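Local coordinates for hemolysin II regulatory protein (PDB 2JJ7), which probably binds DNA as a dimeric transcriptional regulator of the TetR family that controls the hemolysin II gene, at residues E10-A15 / K35-N40; L54-F59 / L115-P120; Y62-E67 / T88-H93; L68-E73 / F126-E131; H152-I157 / S174-A179. All coordinates share one frame; numbering follows the deposited sequence. Where two conformers were deposited one is given.

Contact 1: E10-A15 / K35-N40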
# COMPACT_ATOMS: atom_id res chain seq x y z
N GLU B 10 31.90 0.43 8.68
CA GLU B 10 31.17 0.47 7.43
C GLU B 10 30.70 -0.92 6.99
O GLU B 10 29.54 -1.10 6.64
CB GLU B 10 32.00 1.11 6.33
CG GLU B 10 31.36 0.95 4.97
CD GLU B 10 31.56 2.16 4.10
OE1 GLU B 10 32.73 2.45 3.75
OE2 GLU B 10 30.55 2.82 3.77
N ASN B 11 31.62 -1.89 7.01
CA ASN B 11 31.25 -3.28 6.79
C ASN B 11 30.09 -3.74 7.68
O ASN B 11 29.18 -4.42 7.20
CB ASN B 11 32.47 -4.20 6.94
CG ASN B 11 33.44 -4.07 5.79
OD1 ASN B 11 33.15 -3.42 4.78
ND2 ASN B 11 34.61 -4.69 5.92
N ILE B 12 30.13 -3.37 8.96
CA ILE B 12 29.08 -3.77 9.90
C ILE B 12 27.74 -3.11 9.57
O ILE B 12 26.69 -3.73 9.72
CB ILE B 12 29.47 -3.48 11.37
CG1 ILE B 12 30.68 -4.32 11.80
CG2 ILE B 12 28.27 -3.74 12.33
CD1 ILE B 12 31.41 -3.78 13.05
N LEU B 13 27.78 -1.85 9.14
CA LEU B 13 26.58 -1.12 8.76
C LEU B 13 25.96 -1.64 7.46
O LEU B 13 24.73 -1.76 7.38
CB LEU B 13 26.84 0.38 8.68
CG LEU B 13 27.01 1.05 10.06
CD1 LEU B 13 27.39 2.52 9.92
CD2 LEU B 13 25.75 0.89 10.91
N LYS B 14 26.79 -1.95 6.47
CA LYS B 14 26.34 -2.62 5.24
C LYS B 14 25.62 -3.92 5.61
O LYS B 14 24.54 -4.20 5.08
CB LYS B 14 27.51 -2.92 4.30
CG LYS B 14 28.00 -1.74 3.48
CD LYS B 14 29.21 -2.07 2.63
CE LYS B 14 29.78 -0.79 2.01
NZ LYS B 14 30.64 -1.02 0.81
N ALA B 15 26.23 -4.69 6.51
CA ALA B 15 25.67 -5.96 6.97
C ALA B 15 24.33 -5.78 7.66
O ALA B 15 23.38 -6.52 7.40
CB ALA B 15 26.64 -6.68 7.91
N LYS B 35 28.14 -11.93 11.84
CA LYS B 35 28.44 -13.04 10.94
C LYS B 35 28.43 -12.59 9.48
O LYS B 35 29.33 -12.94 8.71
CB LYS B 35 27.45 -14.19 11.16
CG LYS B 35 27.72 -15.43 10.33
CD LYS B 35 26.78 -16.56 10.69
CE LYS B 35 27.38 -17.90 10.29
NZ LYS B 35 26.61 -19.05 10.84
N GLU B 36 27.42 -11.80 9.11
CA GLU B 36 27.32 -11.27 7.75
C GLU B 36 28.48 -10.32 7.41
O GLU B 36 29.03 -10.37 6.31
CB GLU B 36 25.95 -10.60 7.53
CG GLU B 36 25.80 -9.82 6.20
CD GLU B 36 25.87 -10.68 4.95
OE1 GLU B 36 25.45 -11.87 4.99
OE2 GLU B 36 26.33 -10.16 3.91
N ALA B 37 28.86 -9.48 8.38
CA ALA B 37 29.96 -8.50 8.25
C ALA B 37 31.35 -9.15 8.28
O ALA B 37 32.36 -8.47 8.04
CB ALA B 37 29.85 -7.43 9.36
N LYS B 38 31.38 -10.44 8.59
CA LYS B 38 32.62 -11.20 8.75
C LYS B 38 33.51 -10.59 9.83
O LYS B 38 34.72 -10.47 9.67
CB LYS B 38 33.36 -11.36 7.41
CG LYS B 38 32.58 -12.18 6.38
CD LYS B 38 33.51 -12.92 5.39
CE LYS B 38 33.64 -12.19 4.06
NZ LYS B 38 32.37 -12.23 3.25
N VAL B 39 32.87 -10.17 10.93
CA VAL B 39 33.60 -9.66 12.10
C VAL B 39 33.17 -10.39 13.35
O VAL B 39 32.07 -10.94 13.43
CB VAL B 39 33.42 -8.13 12.35
CG1 VAL B 39 33.70 -7.31 11.09
CG2 VAL B 39 32.03 -7.84 12.91
N ASN B 40 34.08 -10.39 14.31
CA ASN B 40 33.81 -10.99 15.60
C ASN B 40 32.68 -10.24 16.29
O ASN B 40 32.63 -9.01 16.28
CB ASN B 40 35.09 -11.03 16.44
CG ASN B 40 36.09 -12.03 15.91
OD1 ASN B 40 37.25 -11.71 15.66
ND2 ASN B 40 35.63 -13.26 15.71
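Ile12 on helix 5-23 and Ala37 at the C-terminal end of helix 30-37 bring their CA atoms to 5.1 Å, close enough for a methyl group to meet backbone. Ala37 CB is 3.8 Å from Ile12 CA and 3.6 Å from Ala15 CB, so the two alanine methyls and the Ile12 backbone form the tightest part of the contact. Glu36 adds its aliphatic portion: CG stands anti to the backbone N (chi1 171°) and lies 3.7 Å from Ala15 CB. Beyond Ala37 the helix ends in a Schellman motif with positive phi at Lys38, after which Val39 turns back on Ile12. There Val39 CG2 approaches Ile12 CG1 to 3.9 Å, the two side chains crossing at about a right angle. No hydrogen bond joins the segments. Residues 35-40 belong to the predicted helix-turn-helix, and Ile12 also packs on Ile33 of helix 30-37 and Phe48 of helix 41-48, while Val39 reaches Ala44, which ties helix 5-23 to both helices of the motif.

Contact 2: L54-F59 / L115-P120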
# COMPACT_ATOMS: atom_id res chain seq x y z
N LEU B 54 22.68 0.21 16.51
CA LEU B 54 23.06 -0.21 15.18
C LEU B 54 21.96 0.13 14.17
O LEU B 54 22.24 0.63 13.09
CB LEU B 54 23.33 -1.71 15.19
CG LEU B 54 24.06 -2.40 14.04
CD1 LEU B 54 25.28 -1.62 13.62
CD2 LEU B 54 24.44 -3.78 14.50
N TYR B 55 20.72 -0.15 14.55
CA TYR B 55 19.53 0.23 13.78
C TYR B 55 19.46 1.73 13.56
O TYR B 55 19.26 2.17 12.43
CB TYR B 55 18.30 -0.24 14.51
CG TYR B 55 16.99 -0.11 13.76
CD1 TYR B 55 16.04 0.81 14.17
CD2 TYR B 55 16.68 -0.95 12.68
CE1 TYR B 55 14.83 0.92 13.54
CE2 TYR B 55 15.44 -0.83 12.02
CZ TYR B 55 14.53 0.11 12.48
OH TYR B 55 13.31 0.26 11.91
N TYR B 56 19.63 2.51 14.63
CA TYR B 56 19.68 3.96 14.52
C TYR B 56 20.75 4.37 13.50
O TYR B 56 20.49 5.20 12.63
CB TYR B 56 19.97 4.63 15.87
CG TYR B 56 18.84 4.58 16.90
CD1 TYR B 56 17.54 4.23 16.55
CD2 TYR B 56 19.09 4.91 18.22
CE1 TYR B 56 16.52 4.20 17.51
CE2 TYR B 56 18.09 4.89 19.17
CZ TYR B 56 16.82 4.53 18.83
OH TYR B 56 15.85 4.52 19.81
N GLU B 57 21.94 3.79 13.61
CA GLU B 57 23.05 4.12 12.73
C GLU B 57 22.76 3.74 11.27
O GLU B 57 23.26 4.39 10.34
CB GLU B 57 24.35 3.49 13.22
CG GLU B 57 24.91 4.10 14.50
CD GLU B 57 25.18 5.59 14.39
OE1 GLU B 57 25.69 6.05 13.35
OE2 GLU B 57 24.88 6.31 15.36
N VAL B 58 21.96 2.70 11.07
CA VAL B 58 21.52 2.27 9.74
C VAL B 58 20.64 3.34 9.08
O VAL B 58 20.88 3.73 7.94
CB VAL B 58 20.80 0.91 9.76
CG1 VAL B 58 20.00 0.68 8.46
CG2 VAL B 58 21.83 -0.20 9.93
N PHE B 59 19.66 3.84 9.83
CA PHE B 59 18.82 4.95 9.36
C PHE B 59 19.63 6.23 9.09
O PHE B 59 19.41 6.91 8.10
CB PHE B 59 17.66 5.21 10.33
CG PHE B 59 16.38 4.51 9.91
CD1 PHE B 59 15.52 5.11 9.00
CD2 PHE B 59 16.05 3.25 10.42
CE1 PHE B 59 14.32 4.46 8.58
CE2 PHE B 59 14.87 2.60 10.03
CZ PHE B 59 14.01 3.21 9.10
N LEU B 115 10.67 5.36 16.99
CA LEU B 115 10.22 6.35 16.01
C LEU B 115 10.88 7.71 16.16
O LEU B 115 11.44 8.25 15.20
CB LEU B 115 8.70 6.52 16.03
CG LEU B 115 8.10 7.50 14.99
CD1 LEU B 115 8.50 7.17 13.56
CD2 LEU B 115 6.58 7.56 15.11
N GLU B 116 10.80 8.25 17.36
CA GLU B 116 11.28 9.59 17.67
C GLU B 116 12.74 9.78 17.25
O GLU B 116 13.09 10.82 16.68
CB GLU B 116 11.07 9.85 19.16
CG GLU B 116 11.63 11.17 19.69
CD GLU B 116 11.28 11.41 21.17
OE1 GLU B 116 10.40 10.70 21.71
OE2 GLU B 116 11.89 12.30 21.79
N LYS B 117 13.60 8.79 17.53
CA LYS B 117 15.03 8.90 17.20
C LYS B 117 15.36 8.76 15.73
O LYS B 117 16.27 9.42 15.24
CB LYS B 117 15.87 7.90 18.00
CG LYS B 117 16.05 8.27 19.46
CD LYS B 117 16.74 9.62 19.63
CE LYS B 117 16.70 10.06 21.09
NZ LYS B 117 16.97 11.51 21.25
N ILE B 118 14.65 7.89 15.02
CA ILE B 118 14.92 7.64 13.60
C ILE B 118 14.20 8.63 12.68
O ILE B 118 14.60 8.80 11.54
CB ILE B 118 14.56 6.18 13.17
CG1 ILE B 118 13.06 5.91 13.35
CG2 ILE B 118 15.43 5.15 13.92
CD1 ILE B 118 12.58 4.70 12.61
N LYS B 119 13.17 9.30 13.20
CA LYS B 119 12.32 10.17 12.37
C LYS B 119 13.08 11.16 11.48
O LYS B 119 12.73 11.28 10.30
CB LYS B 119 11.31 10.93 13.24
CG LYS B 119 10.09 11.39 12.48
CD LYS B 119 9.18 12.26 13.34
CE LYS B 119 7.73 12.10 12.89
NZ LYS B 119 6.86 13.25 13.29
N PRO B 120 14.07 11.90 12.03
CA PRO B 120 14.79 12.88 11.20
C PRO B 120 15.46 12.27 9.97
O PRO B 120 15.72 12.99 9.01
CB PRO B 120 15.84 13.46 12.14
CG PRO B 120 15.26 13.29 13.50
CD PRO B 120 14.48 12.01 13.45
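Tyr56 and Phe59 meet Ile118 where the TetR fold joins its two domains: helix 51-62, which leads out of the DNA-binding domain, lies against the short helix 115-118 of the C-terminal, regulatory part. Ile118 is the centre of the contact. With its CG1 between the backbone N and the carbonyl carbon (chi1 62°), CG2 stands anti to the carbonyl carbon, beside the backbone N, and from there meets three aromatic rings. Ile118 CG2 comes to 4.0 Å from Phe59 CD2 and to 4.3 Å from Tyr55 CE1. The other branch makes a CH-pi contact, Ile118 CD1 standing 4.2 Å from the centroid of the Phe59 ring, over its face but displaced toward the rim. Phe59 CD2 in turn lies over one face of Tyr55, toward its rim. Tyr55 is fixed from outside: its OH is hydrogen-bonded to Glu107, and its ring meets Phe20 and Tyr25 edge-to-face. Leu103, from the same helix 98-109 as Glu107, packs on both Tyr55 and Phe59. Toward the surface, Tyr56 was deposited in two conformers, so its contacts hold for one of them. In that one Tyr56 CD1 lies 3.5 Å from Ile118 CG2, and Lys117 CB stands over the Tyr56 ring face, 3.9 Å from its centroid. Lys117 CG follows at 3.8 Å from Tyr56 OH.

Contact 3: Y62-E67 / T88-H93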
# COMPACT_ATOMS: atom_id res chain seq x y z
N TYR B 62 21.98 5.35 5.85
CA TYR B 62 21.29 5.04 4.60
C TYR B 62 19.98 5.77 4.39
O TYR B 62 19.34 5.62 3.35
CB TYR B 62 21.11 3.52 4.43
CG TYR B 62 22.42 2.76 4.49
CD1 TYR B 62 23.36 2.88 3.46
CD2 TYR B 62 22.72 1.93 5.58
CE1 TYR B 62 24.58 2.18 3.50
CE2 TYR B 62 23.95 1.23 5.63
CZ TYR B 62 24.87 1.36 4.60
OH TYR B 62 26.08 0.69 4.64
N GLY B 63 19.58 6.59 5.36
CA GLY B 63 18.41 7.44 5.19
C GLY B 63 18.80 8.74 4.50
O GLY B 63 19.85 8.82 3.85
N LEU B 64 17.98 9.77 4.67
CA LEU B 64 18.28 11.08 4.11
C LEU B 64 19.51 11.74 4.77
O LEU B 64 19.66 11.72 5.99
CB LEU B 64 17.04 11.98 4.23
CG LEU B 64 15.78 11.32 3.65
CD1 LEU B 64 14.52 12.03 4.10
CD2 LEU B 64 15.85 11.22 2.12
N ALA B 65 20.39 12.31 3.94
CA ALA B 65 21.56 13.03 4.43
C ALA B 65 21.17 14.25 5.28
O ALA B 65 21.88 14.62 6.22
CB ALA B 65 22.44 13.45 3.27
N ASN B 66 20.04 14.85 4.93
CA ASN B 66 19.52 16.05 5.59
C ASN B 66 18.01 16.05 5.49
O ASN B 66 17.44 15.49 4.55
CB ASN B 66 20.01 17.32 4.88
CG ASN B 66 21.47 17.25 4.51
OD1 ASN B 66 22.35 17.38 5.36
ND2 ASN B 66 21.74 17.05 3.21
N GLU B 67 17.35 16.69 6.45
CA GLU B 67 15.92 16.95 6.35
C GLU B 67 15.64 17.62 5.00
O GLU B 67 16.40 18.48 4.56
CB GLU B 67 15.44 17.80 7.51
CG GLU B 67 15.78 17.18 8.86
CD GLU B 67 14.94 17.72 10.00
OE1 GLU B 67 14.53 18.90 9.95
OE2 GLU B 67 14.70 16.94 10.96
N THR B 88 9.80 11.96 -6.72
CA THR B 88 11.06 11.69 -7.43
C THR B 88 12.18 11.43 -6.40
O THR B 88 12.90 10.42 -6.50
CB THR B 88 11.41 12.84 -8.40
OG1 THR B 88 10.33 13.03 -9.31
CG2 THR B 88 12.71 12.56 -9.20
N VAL B 89 12.30 12.31 -5.41
CA VAL B 89 13.32 12.15 -4.36
C VAL B 89 13.14 10.82 -3.62
O VAL B 89 14.11 10.08 -3.42
CB VAL B 89 13.28 13.32 -3.34
CG1 VAL B 89 14.20 13.04 -2.14
CG2 VAL B 89 13.66 14.65 -4.00
N PHE B 90 11.91 10.50 -3.22
CA PHE B 90 11.70 9.28 -2.44
C PHE B 90 11.82 7.98 -3.23
O PHE B 90 12.47 7.05 -2.77
CB PHE B 90 10.43 9.35 -1.59
CG PHE B 90 10.61 10.16 -0.34
CD1 PHE B 90 10.00 11.41 -0.19
CD2 PHE B 90 11.45 9.69 0.67
CE1 PHE B 90 10.21 12.17 0.97
CE2 PHE B 90 11.67 10.44 1.84
CZ PHE B 90 11.04 11.67 1.99
N THR B 91 11.24 7.91 -4.43
CA THR B 91 11.40 6.70 -5.24
C THR B 91 12.88 6.47 -5.59
O THR B 91 13.35 5.32 -5.61
CB THR B 91 10.55 6.71 -6.52
OG1 THR B 91 10.75 7.94 -7.22
CG2 THR B 91 9.05 6.52 -6.21
N THR B 92 13.61 7.55 -5.86
CA THR B 92 15.06 7.45 -6.12
C THR B 92 15.82 6.96 -4.90
O THR B 92 16.69 6.09 -5.03
CB THR B 92 15.65 8.79 -6.62
OG1 THR B 92 15.07 9.10 -7.89
CG2 THR B 92 17.21 8.74 -6.72
N HIS B 93 15.48 7.49 -3.72
CA HIS B 93 16.15 7.03 -2.50
C HIS B 93 15.93 5.53 -2.24
O HIS B 93 16.86 4.81 -1.84
CB HIS B 93 15.71 7.82 -1.26
CG HIS B 93 16.64 7.63 -0.10
ND1 HIS B 93 17.82 8.33 0.01
CD2 HIS B 93 16.61 6.77 0.94
CE1 HIS B 93 18.47 7.93 1.09
NE2 HIS B 93 17.76 6.98 1.67
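His93 anchors the end of helix 51-62 to helix 79-96 through a side-chain-to-backbone hydrogen bond in a largely buried contact, backed by apolar packing of the loop that follows. CG of His93 stands anti to the backbone N of its own residue (chi1 -164°), and the ring beyond it meets the loop. NE2 of His93 donates to Tyr62 O over 2.7 Å. The bond is bent, with an N-H...O angle of 144°, and the oxygen lies at the edge of the imidazole, about 17° out of its plane. Tyr62 is the last residue of its helix, and Gly63 is the first to leave the helical conformation, so the histidine grips the carbonyl at the point where the chain departs. The next carbonyl also approaches this ring: Gly63 O is 3.2 Å from His93 CE1. Leu64 then straddles two residues one helical turn apart. Its CD2 lies over one face of His93, 4.3 Å from the ring centroid, while Leu64 CD1 touches Phe90 CE2 at 4.0 Å, the leucine and phenylalanine crossing at about a right angle. The imidazole is thus held at an edge by a carbonyl and on a face by a methyl group. Around the contact, Leu64 is backbone-bonded to Tyr121, Phe90 meets Phe122 and Phe126 edge-to-face, and Tyr62 packs on helix 5-23, where Lys17 makes a cation-pi contact with its ring.

Contact 4: L68-E73 / F126-E131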
# COMPACT_ATOMS: atom_id res chain seq x y z
N LEU B 68 14.59 17.18 4.32
CA LEU B 68 14.31 17.72 3.00
C LEU B 68 13.70 19.11 3.12
O LEU B 68 13.03 19.39 4.11
CB LEU B 68 13.41 16.76 2.20
CG LEU B 68 14.03 15.37 1.93
CD1 LEU B 68 12.99 14.49 1.31
CD2 LEU B 68 15.28 15.46 1.04
N PRO B 69 13.92 19.97 2.11
CA PRO B 69 13.23 21.27 2.12
C PRO B 69 11.72 21.04 2.02
O PRO B 69 11.31 19.97 1.59
CB PRO B 69 13.74 21.96 0.84
CG PRO B 69 14.16 20.82 -0.06
CD PRO B 69 14.71 19.77 0.88
N ASN B 70 10.92 22.02 2.43
CA ASN B 70 9.48 21.94 2.26
C ASN B 70 9.18 22.01 0.77
O ASN B 70 9.41 23.05 0.15
CB ASN B 70 8.79 23.09 2.99
CG ASN B 70 7.29 22.94 3.02
OD1 ASN B 70 6.57 23.54 2.22
ND2 ASN B 70 6.79 22.11 3.94
N PHE B 71 8.69 20.92 0.19
CA PHE B 71 8.46 20.90 -1.26
C PHE B 71 7.41 21.86 -1.79
O PHE B 71 7.54 22.33 -2.93
CB PHE B 71 8.20 19.48 -1.78
CG PHE B 71 9.39 18.57 -1.64
CD1 PHE B 71 10.56 18.81 -2.37
CD2 PHE B 71 9.36 17.49 -0.78
CE1 PHE B 71 11.67 17.96 -2.23
CE2 PHE B 71 10.48 16.64 -0.64
CZ PHE B 71 11.63 16.89 -1.37
N LEU B 72 6.38 22.17 -0.99
CA LEU B 72 5.35 23.15 -1.38
C LEU B 72 5.93 24.55 -1.51
O LEU B 72 5.67 25.25 -2.49
CB LEU B 72 4.17 23.17 -0.40
CG LEU B 72 3.00 22.19 -0.54
CD1 LEU B 72 1.99 22.42 0.57
CD2 LEU B 72 2.33 22.33 -1.89
N GLU B 73 6.70 24.97 -0.52
CA GLU B 73 7.38 26.26 -0.58
C GLU B 73 8.44 26.30 -1.70
O GLU B 73 8.48 27.26 -2.47
CB GLU B 73 8.02 26.62 0.76
CG GLU B 73 7.01 26.81 1.88
CD GLU B 73 7.64 27.15 3.22
OE1 GLU B 73 8.68 26.54 3.58
OE2 GLU B 73 7.08 28.02 3.91
N PHE B 126 9.26 12.35 4.81
CA PHE B 126 8.23 11.57 4.13
C PHE B 126 6.82 12.06 4.51
O PHE B 126 5.90 12.04 3.69
CB PHE B 126 8.40 10.06 4.41
CG PHE B 126 7.67 9.18 3.43
CD1 PHE B 126 6.44 8.62 3.75
CD2 PHE B 126 8.20 8.93 2.16
CE1 PHE B 126 5.74 7.82 2.83
CE2 PHE B 126 7.52 8.10 1.22
CZ PHE B 126 6.29 7.55 1.56
N GLU B 127 6.66 12.51 5.75
CA GLU B 127 5.38 13.05 6.25
C GLU B 127 4.92 14.38 5.61
O GLU B 127 3.84 14.88 5.92
CB GLU B 127 5.42 13.19 7.77
CG GLU B 127 5.08 11.89 8.47
CD GLU B 127 5.21 11.95 9.97
OE1 GLU B 127 5.58 13.02 10.50
OE2 GLU B 127 4.94 10.92 10.62
N GLN B 128 5.73 14.93 4.71
CA GLN B 128 5.31 16.12 3.96
C GLN B 128 4.15 15.80 3.02
O GLN B 128 3.45 16.70 2.59
CB GLN B 128 6.46 16.68 3.13
CG GLN B 128 7.41 17.59 3.87
CD GLN B 128 8.34 18.29 2.90
OE1 GLN B 128 7.89 18.90 1.92
NE2 GLN B 128 9.64 18.21 3.15
N LEU B 129 3.97 14.52 2.71
CA LEU B 129 2.95 14.11 1.75
C LEU B 129 1.55 14.66 2.02
O LEU B 129 0.90 15.18 1.11
CB LEU B 129 2.90 12.58 1.68
CG LEU B 129 1.91 11.98 0.69
CD1 LEU B 129 2.16 12.51 -0.75
CD2 LEU B 129 1.99 10.44 0.79
N LYS B 130 1.08 14.54 3.26
CA LYS B 130 -0.23 15.06 3.66
C LYS B 130 -0.47 16.49 3.19
O LYS B 130 -1.48 16.75 2.53
CB LYS B 130 -0.45 14.98 5.17
CG LYS B 130 -1.87 15.40 5.57
CD LYS B 130 -2.18 15.09 7.02
CE LYS B 130 -3.64 15.41 7.33
NZ LYS B 130 -3.94 15.44 8.80
N GLU B 131 0.43 17.42 3.53
CA GLU B 131 0.21 18.83 3.17
C GLU B 131 0.21 19.06 1.65
O GLU B 131 -0.55 19.86 1.16
CB GLU B 131 1.16 19.78 3.89
CG GLU B 131 2.62 19.69 3.50
CD GLU B 131 3.41 20.92 3.94
OE1 GLU B 131 2.93 21.64 4.84
OE2 GLU B 131 4.50 21.18 3.40
O HOH W 1 11.16 17.88 5.52
O HOH W 2 5.63 20.30 1.30
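Gln128 uses both ends of its amide to grip the backbone at the start of helix 71-74. Gln128 OE1 accepts from Phe71 N at 2.8 Å, nearly straight (169°) and on a lone pair in the carbonyl plane. Gln128 NE2 donates to Pro69 O at 2.9 Å, reaching that carbonyl from above its plane. One water links NE2 to Leu68 O; a second accepts from Leu72 N and donates to Gln128 OE1 and, at a doubtfully short distance, Glu131 OE2. Asn70 is the N-cap of helix 71-74, its OD1 accepting from Glu73 N at 3.1 Å. Its ND2 donates tip to tip to Glu131 OE2, amide and carboxylate planes perpendicular, though the modelled 2.5 Å is doubtfully short. In the C-terminal part of the TetR fold this ties the capped helix start to a type I turn, Phe126 to Leu129, leading toward helix 129-138; Leu129 packs on helix 79-96. Carbon atoms close in round the polar groups: Phe71 CD2 lies 3.4 Å from Gln128 OE1, and Leu72 CD1 4.0 Å from Glu131 CD as the two side chains slide past each other.

Contact 5: H152-I157 / S174-A179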
# COMPACT_ATOMS: atom_id res chain seq x y z
N HIS B 152 -1.85 6.23 2.72
CA HIS B 152 -1.45 4.83 2.86
C HIS B 152 -1.17 4.17 1.49
O HIS B 152 -0.21 3.40 1.36
CB HIS B 152 -2.45 3.98 3.67
CG HIS B 152 -2.01 2.55 3.78
ND1 HIS B 152 -1.02 2.14 4.65
CD2 HIS B 152 -2.35 1.45 3.06
CE1 HIS B 152 -0.81 0.85 4.50
NE2 HIS B 152 -1.60 0.40 3.54
N TRP B 153 -2.00 4.46 0.49
CA TRP B 153 -1.77 3.96 -0.87
C TRP B 153 -0.36 4.31 -1.39
O TRP B 153 0.40 3.43 -1.80
CB TRP B 153 -2.88 4.44 -1.82
CG TRP B 153 -2.62 4.17 -3.29
CD1 TRP B 153 -2.56 2.96 -3.90
CD2 TRP B 153 -2.42 5.15 -4.33
NE1 TRP B 153 -2.33 3.11 -5.25
CE2 TRP B 153 -2.23 4.44 -5.54
CE3 TRP B 153 -2.39 6.55 -4.35
CZ2 TRP B 153 -1.99 5.09 -6.76
CZ3 TRP B 153 -2.16 7.20 -5.57
CH2 TRP B 153 -1.96 6.46 -6.76
N ILE B 154 0.01 5.59 -1.34
CA ILE B 154 1.31 6.05 -1.84
C ILE B 154 2.48 5.49 -1.01
O ILE B 154 3.52 5.05 -1.55
CB ILE B 154 1.36 7.62 -1.91
CG1 ILE B 154 0.40 8.15 -2.98
CG2 ILE B 154 2.80 8.12 -2.15
CD1 ILE B 154 0.29 9.70 -3.05
N THR B 155 2.31 5.48 0.31
CA THR B 155 3.31 4.92 1.21
C THR B 155 3.62 3.46 0.85
O THR B 155 4.79 3.04 0.80
CB THR B 155 2.81 5.06 2.68
OG1 THR B 155 2.63 6.46 2.98
CG2 THR B 155 3.79 4.45 3.70
N SER B 156 2.58 2.68 0.58
CA SER B 156 2.74 1.27 0.31
C SER B 156 3.47 1.03 -1.00
O SER B 156 4.32 0.14 -1.09
CB SER B 156 1.39 0.54 0.34
OG SER B 156 0.63 0.83 -0.83
N ILE B 157 3.15 1.81 -2.02
CA ILE B 157 3.78 1.61 -3.33
C ILE B 157 5.18 2.24 -3.45
O ILE B 157 6.08 1.66 -4.05
CB ILE B 157 2.85 2.04 -4.50
CG1 ILE B 157 2.54 3.53 -4.44
CG2 ILE B 157 1.55 1.21 -4.47
CD1 ILE B 157 1.47 3.99 -5.45
N SER B 174 4.87 9.58 -12.36
CA SER B 174 3.83 10.02 -13.32
C SER B 174 2.48 9.36 -13.10
O SER B 174 1.45 10.04 -13.15
CB SER B 174 4.27 9.76 -14.76
OG SER B 174 5.24 10.70 -15.13
N ARG B 175 2.49 8.05 -12.89
CA ARG B 175 1.25 7.30 -12.72
C ARG B 175 0.55 7.62 -11.40
O ARG B 175 -0.69 7.64 -11.33
CB ARG B 175 1.50 5.79 -12.84
CG ARG B 175 1.92 5.34 -14.23
CD ARG B 175 1.70 3.83 -14.41
NE ARG B 175 0.31 3.52 -14.73
CZ ARG B 175 -0.12 3.02 -15.89
NH1 ARG B 175 -1.41 2.79 -16.07
NH2 ARG B 175 0.74 2.73 -16.86
N ILE B 176 1.33 7.88 -10.35
CA ILE B 176 0.74 8.30 -9.08
C ILE B 176 0.01 9.65 -9.23
O ILE B 176 -1.13 9.80 -8.81
CB ILE B 176 1.79 8.33 -7.95
CG1 ILE B 176 2.17 6.91 -7.54
CG2 ILE B 176 1.25 9.13 -6.75
CD1 ILE B 176 3.38 6.83 -6.55
N ILE B 177 0.67 10.60 -9.87
CA ILE B 177 0.12 11.92 -10.10
C ILE B 177 -1.13 11.84 -10.99
O ILE B 177 -2.14 12.47 -10.69
CB ILE B 177 1.19 12.86 -10.71
CG1 ILE B 177 2.35 13.06 -9.71
CG2 ILE B 177 0.55 14.21 -11.16
CD1 ILE B 177 3.54 13.84 -10.26
N SER B 178 -1.05 11.06 -12.07
CA SER B 178 -2.20 10.86 -12.97
C SER B 178 -3.44 10.36 -12.25
O SER B 178 -4.53 10.85 -12.50
CB SER B 178 -1.86 9.87 -14.06
OG SER B 178 -1.05 10.48 -15.02
N ALA B 179 -3.24 9.38 -11.37
CA ALA B 179 -4.33 8.80 -10.61
C ALA B 179 -5.00 9.84 -9.73
O ALA B 179 -6.20 9.75 -9.48
CB ALA B 179 -3.85 7.62 -9.77
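Ile176 faces Trp153, Ile154 and Ile157 in a buried pair of antiparallel helices, 147-158 and 169-181, in the C-terminal domain of the TetR fold. The segment axes run at 168° and 12.0 Å apart, a spacing bridged by long side chains and not by close backbones. Ile157 and Ile176 reach toward each other tip to tip, their CD1 atoms 3.6 Å apart. The other branch of Ile176 serves Ile154, whose CD1 is 3.9 Å from Ile176 CG2. Trp153 slides past Ile176 in the opposite direction and carries its six-membered ring to the next turn, where Trp153 CH2 touches Ala179 CB at 3.7 Å. Ile176 O lies near the plane of the indole, at its edge, 4.0 Å from Trp153 CH2. With CG anti to the backbone N (chi1 170°), the indole extends toward helix 169-181; Ile157 CD1 lies over one face near its rim, so Ile157 touches both Trp153 and Ile176. Leu87 of helix 79-96 packs against Ile154 and Ile176. The second subunit also packs on helix 147-158: Phe160 of that subunit stacks with Trp153, and His149 of that subunit is hydrogen-bonded to Ser156 O. At this dimer interface Ser156 OG also bonds to Ser156 OG of the second subunit, while within its own helix Ser156 OG donates to Trp153 O at 2.8 Å.

How the contacts relate
The contacts run along the elongated, all-helical chain from the DNA-binding end to the dimer interface. Contact 1 closes first along the chain and lies in the N-terminal domain, about 35 Å between centres from contact 5, which comes last, across the chain's centre. Contacts 2 and 3 share helix 51-62 and the loop beyond it, about 14 Å between centres, and both touch contact 1 through helix 5-23. Contact 3 falls between the two segments of contact 2, whereas the segments of contact 4 alternate with those of both. Phe90 packs on Leu68 and Phe126, Lys119 and Glu127 form a salt bridge between contacts 2 and 4, and Leu129 meets Ile154 of contact 5. Packing is therefore continuous from domain to domain, a route by which the two could be coupled.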